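Local coordinates for beta subunit of a putative Aromatic-ring-hydroxylating dioxygenase (Novosphingobium aromaticivorans DSM 12444, PDB 3EBY), which is probably the beta subunit of an aromatic-ring-hydroxylating dioxygenase, an enzyme type that adds dioxygen to aromatic rings, though its own function is not established, at residues Val11-Ser14 and Ala15-Phe19; Glu33-Pro36 and Thr37-Asp41. One frame throughout, in Å; residues are numbered along the deposited sequence.

Contact 1. Residues Val11-Ser14 and Ala15-Phe19; sequences VAQS and AIDDF
Gln13 and Asp17 meet one helical turn apart, an i to i+4 side-chain contact on helix 8-28 near the N terminus, where the helix lies against the strand 87-101 of the curved sheet. The amide nitrogen Gln13 NE2 gives a hydrogen bond of 2.9 Å to Asp17 OD2, nearly straight at 166°. The two groups use it differently: the acceptor lies in the plane of the Gln13 amide, whereas the donor comes to Asp17 from above its carboxylate plane, the two planes being turned 40° apart. Gln13 reaches across by holding CG anti to its backbone N (chi1 -178°) and bending at chi2, which brings the amide back toward the next turn.

Both groups also have partners on the neighbouring strand. Gln13 NE2 donates a second time, to Ala95 O, and Asp17 OD1 accepts from Ala95 N, so the pair takes up both the C=O and the N-H of Ala95 on strand 87-101. The helix's own backbone bonds run alongside, with Asp17 N to Gln13 O at 2.9 Å and Ile16 N to Ala12 O at 3.0 Å. Ala15 CB lies 3.4 Å from Val11 O, and Ile16 CG1 rests beside Ala12 O at 3.5 Å.

Ser14 OG hydrogen-bonds to Gln10 O, one turn earlier. Asp18 OD1 forms a salt bridge with Arg94 of the second subunit, while Gln13 packs on Asp18 of the third. The arrangement is that of an alpha-helix laid on a curved mixed sheet, as in the NTF2-like fold, with this part of the helix also lying in the subunit interface.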
# COMPACT_ATOMS: atom_id res chain seq x y z
N VAL A 11 -18.03 0.70 -10.25
CA VAL A 11 -17.79 2.06 -10.71
C VAL A 11 -17.42 2.97 -9.53
O VAL A 11 -16.39 3.63 -9.58
CB VAL A 11 -18.98 2.63 -11.53
CG1 VAL A 11 -18.78 4.11 -11.84
CG2 VAL A 11 -19.15 1.82 -12.83
N ALA A 12 -18.20 2.94 -8.44
CA ALA A 12 -17.88 3.74 -7.25
C ALA A 12 -16.52 3.32 -6.64
O ALA A 12 -15.72 4.16 -6.25
CB ALA A 12 -18.97 3.65 -6.22
N GLN A 13 -16.29 2.00 -6.54
CA GLN A 13 -15.01 1.48 -6.00
C GLN A 13 -13.82 2.05 -6.78
O GLN A 13 -12.86 2.58 -6.20
CB GLN A 13 -14.98 -0.05 -6.06
CG GLN A 13 -13.70 -0.67 -5.47
CD GLN A 13 -13.68 -0.60 -3.98
OE1 GLN A 13 -14.60 -1.08 -3.33
NE2 GLN A 13 -12.60 -0.01 -3.41
N SER A 14 -13.87 1.92 -8.10
CA SER A 14 -12.78 2.41 -8.95
C SER A 14 -12.60 3.91 -8.84
O SER A 14 -11.47 4.40 -8.83
CB SER A 14 -13.00 2.02 -10.42
OG SER A 14 -12.96 0.63 -10.58
N ALA A 15 -13.72 4.65 -8.85
CA ALA A 15 -13.69 6.12 -8.72
C ALA A 15 -12.98 6.57 -7.43
O ALA A 15 -12.12 7.47 -7.44
CB ALA A 15 -15.17 6.70 -8.78
N ILE A 16 -13.30 5.91 -6.33
CA ILE A 16 -12.74 6.27 -5.03
C ILE A 16 -11.27 5.86 -4.95
O ILE A 16 -10.42 6.63 -4.47
CB ILE A 16 -13.59 5.68 -3.86
CG1 ILE A 16 -14.93 6.45 -3.77
CG2 ILE A 16 -12.83 5.72 -2.55
CD1 ILE A 16 -15.97 5.78 -2.93
N ASP A 17 -10.95 4.65 -5.40
CA ASP A 17 -9.55 4.24 -5.40
C ASP A 17 -8.67 5.13 -6.32
O ASP A 17 -7.58 5.51 -5.94
CB ASP A 17 -9.41 2.75 -5.76
CG ASP A 17 -9.89 1.81 -4.65
OD1 ASP A 17 -9.79 2.17 -3.45
OD2 ASP A 17 -10.31 0.66 -4.99
N ASP A 18 -9.19 5.53 -7.48
CA ASP A 18 -8.48 6.46 -8.38
C ASP A 18 -8.28 7.83 -7.69
O ASP A 18 -7.18 8.38 -7.68
CB ASP A 18 -9.28 6.69 -9.67
CG ASP A 18 -9.18 5.54 -10.65
OD1 ASP A 18 -8.34 4.65 -10.51
OD2 ASP A 18 -9.92 5.61 -11.67
N PHE A 19 -9.35 8.32 -7.06
CA PHE A 19 -9.28 9.57 -6.30
C PHE A 19 -8.15 9.50 -5.27
O PHE A 19 -7.31 10.40 -5.19
CB PHE A 19 -10.63 9.84 -5.59
CG PHE A 19 -10.63 11.10 -4.76
CD1 PHE A 19 -10.04 11.12 -3.51
CD2 PHE A 19 -11.14 12.29 -5.28
CE1 PHE A 19 -9.99 12.25 -2.76
CE2 PHE A 19 -11.07 13.47 -4.53
CZ PHE A 19 -10.48 13.44 -3.26

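Contact 2. Residues Glu33-Pro36 and Thr37-Asp41; sequences EQWP and TLFVD
Trp35 and Phe39, four residues apart, make an edge-to-face (T-shaped) pair across a short run of helical backbone angles that does not build a regular helix. The edge of Phe39 is directed at the five-membered ring of Trp35, with centroids 5.2 Å apart and planes at 79°. Phe39 CE1 does most of the touching, 3.6 Å from Trp35 NE1 and set over the face toward its rim. Phe39 holds CG beside its own N (chi1 -64°), and the ring is thereby carried back along the chain. Trp35 O lies in the plane of the Phe39 ring at its edge, 3.3 Å from Phe39 CD1. The Phe39 side chain also packs on Leu70 of helix 67-79. An alanine in place of Phe39 would probably leave this indole face without its edge contact and open a gap beside Leu70.

The indole is fixed further by a hydrogen bond from NE1 to Tyr23. Thr37 turns OG1 between its backbone N and carbonyl carbon (chi1 77°), and the hydroxyl donates in the carbonyl plane, on a lone pair of Gln34 O at 2.6 Å. Leu38 N reaches Trp35 O at 3.1 Å, and Phe39 N reaches Pro36 O at 3.2 Å. These two successive backbone bonds, each i to i+3, are the pattern of 3-10-like turns, here leading from the loop after helix 8-28 into strand 39-40.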
# COMPACT_ATOMS: atom_id res chain seq x y z
N GLU A 33 -1.58 23.31 -4.77
CA GLU A 33 -2.69 24.08 -5.35
C GLU A 33 -3.85 23.19 -5.85
O GLU A 33 -4.98 23.64 -5.93
CB GLU A 33 -2.19 24.97 -6.49
CG GLU A 33 -1.41 26.18 -6.03
CD GLU A 33 0.04 25.89 -5.67
OE1 GLU A 33 0.54 24.75 -5.93
OE2 GLU A 33 0.69 26.81 -5.11
N GLN A 34 -3.55 21.94 -6.22
CA GLN A 34 -4.59 21.01 -6.68
C GLN A 34 -5.44 20.48 -5.51
O GLN A 34 -6.59 20.09 -5.69
CB GLN A 34 -3.98 19.81 -7.44
CG GLN A 34 -5.05 18.76 -7.95
CD GLN A 34 -4.44 17.48 -8.62
OE1 GLN A 34 -3.25 17.20 -8.50
NE2 GLN A 34 -5.30 16.68 -9.23
N TRP A 35 -4.86 20.49 -4.31
CA TRP A 35 -5.45 19.80 -3.17
C TRP A 35 -6.86 20.33 -2.79
O TRP A 35 -7.79 19.53 -2.64
CB TRP A 35 -4.48 19.80 -1.96
CG TRP A 35 -5.06 19.26 -0.66
CD1 TRP A 35 -5.31 17.95 -0.35
CD2 TRP A 35 -5.29 20.01 0.53
NE1 TRP A 35 -5.76 17.84 0.95
CE2 TRP A 35 -5.76 19.10 1.51
CE3 TRP A 35 -5.17 21.36 0.87
CZ2 TRP A 35 -6.11 19.50 2.80
CZ3 TRP A 35 -5.53 21.77 2.14
CH2 TRP A 35 -5.95 20.82 3.12
N PRO A 36 -7.04 21.67 -2.70
CA PRO A 36 -8.38 22.18 -2.36
C PRO A 36 -9.44 21.83 -3.42
O PRO A 36 -10.58 21.63 -3.07
CB PRO A 36 -8.16 23.70 -2.24
CG PRO A 36 -6.69 23.86 -1.97
CD PRO A 36 -6.03 22.76 -2.73
N THR A 37 -9.02 21.67 -4.68
CA THR A 37 -9.95 21.35 -5.78
C THR A 37 -10.57 19.95 -5.69
O THR A 37 -11.57 19.65 -6.37
CB THR A 37 -9.29 21.51 -7.19
OG1 THR A 37 -8.44 20.40 -7.48
CG2 THR A 37 -8.53 22.86 -7.31
N LEU A 38 -9.98 19.10 -4.86
CA LEU A 38 -10.44 17.70 -4.67
C LEU A 38 -11.63 17.62 -3.71
O LEU A 38 -12.19 16.55 -3.48
CB LEU A 38 -9.28 16.83 -4.16
CG LEU A 38 -8.00 16.92 -5.00
CD1 LEU A 38 -6.89 16.00 -4.46
CD2 LEU A 38 -8.32 16.57 -6.48
N PHE A 39 -11.99 18.75 -3.14
CA PHE A 39 -13.11 18.86 -2.19
C PHE A 39 -14.25 19.70 -2.79
O PHE A 39 -14.04 20.51 -3.70
CB PHE A 39 -12.65 19.56 -0.91
CG PHE A 39 -11.58 18.81 -0.13
CD1 PHE A 39 -10.25 18.89 -0.49
CD2 PHE A 39 -11.93 18.15 1.06
CE1 PHE A 39 -9.27 18.16 0.24
CE2 PHE A 39 -10.95 17.50 1.83
CZ PHE A 39 -9.63 17.52 1.41
N VAL A 40 -15.47 19.50 -2.28
CA VAL A 40 -16.57 20.41 -2.60
C VAL A 40 -16.31 21.72 -1.85
O VAL A 40 -15.48 21.74 -0.93
CB VAL A 40 -17.95 19.84 -2.19
CG1 VAL A 40 -18.16 18.45 -2.81
CG2 VAL A 40 -18.13 19.81 -0.62
N ASP A 41 -17.05 22.77 -2.19
CA ASP A 41 -16.83 24.10 -1.55
C ASP A 41 -17.19 24.06 -0.05
O ASP A 41 -16.43 24.57 0.80
CB ASP A 41 -17.65 25.19 -2.23
CG ASP A 41 -17.12 25.58 -3.62
OD1 ASP A 41 -16.13 24.98 -4.09
OD2 ASP A 41 -17.79 26.41 -4.28

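From the N terminus the chain first runs through contact 1, whose partners are neighbours along helix 8-28, so it closes only local turns. The helix then ends, and contact 2 winds the following loop through residues 33-36 into strand 39-40. The two are in series, neither nested nor crossed, and their centres lie about 17 Å apart. They nevertheless meet directly: Phe19 CE2 packs 3.4 Å from Leu38 O. Contact 1 joins the first helix to strand 87-101 and to other subunits, whereas contact 2 places its turn between that helix, helix 67-79 and strand 142-150.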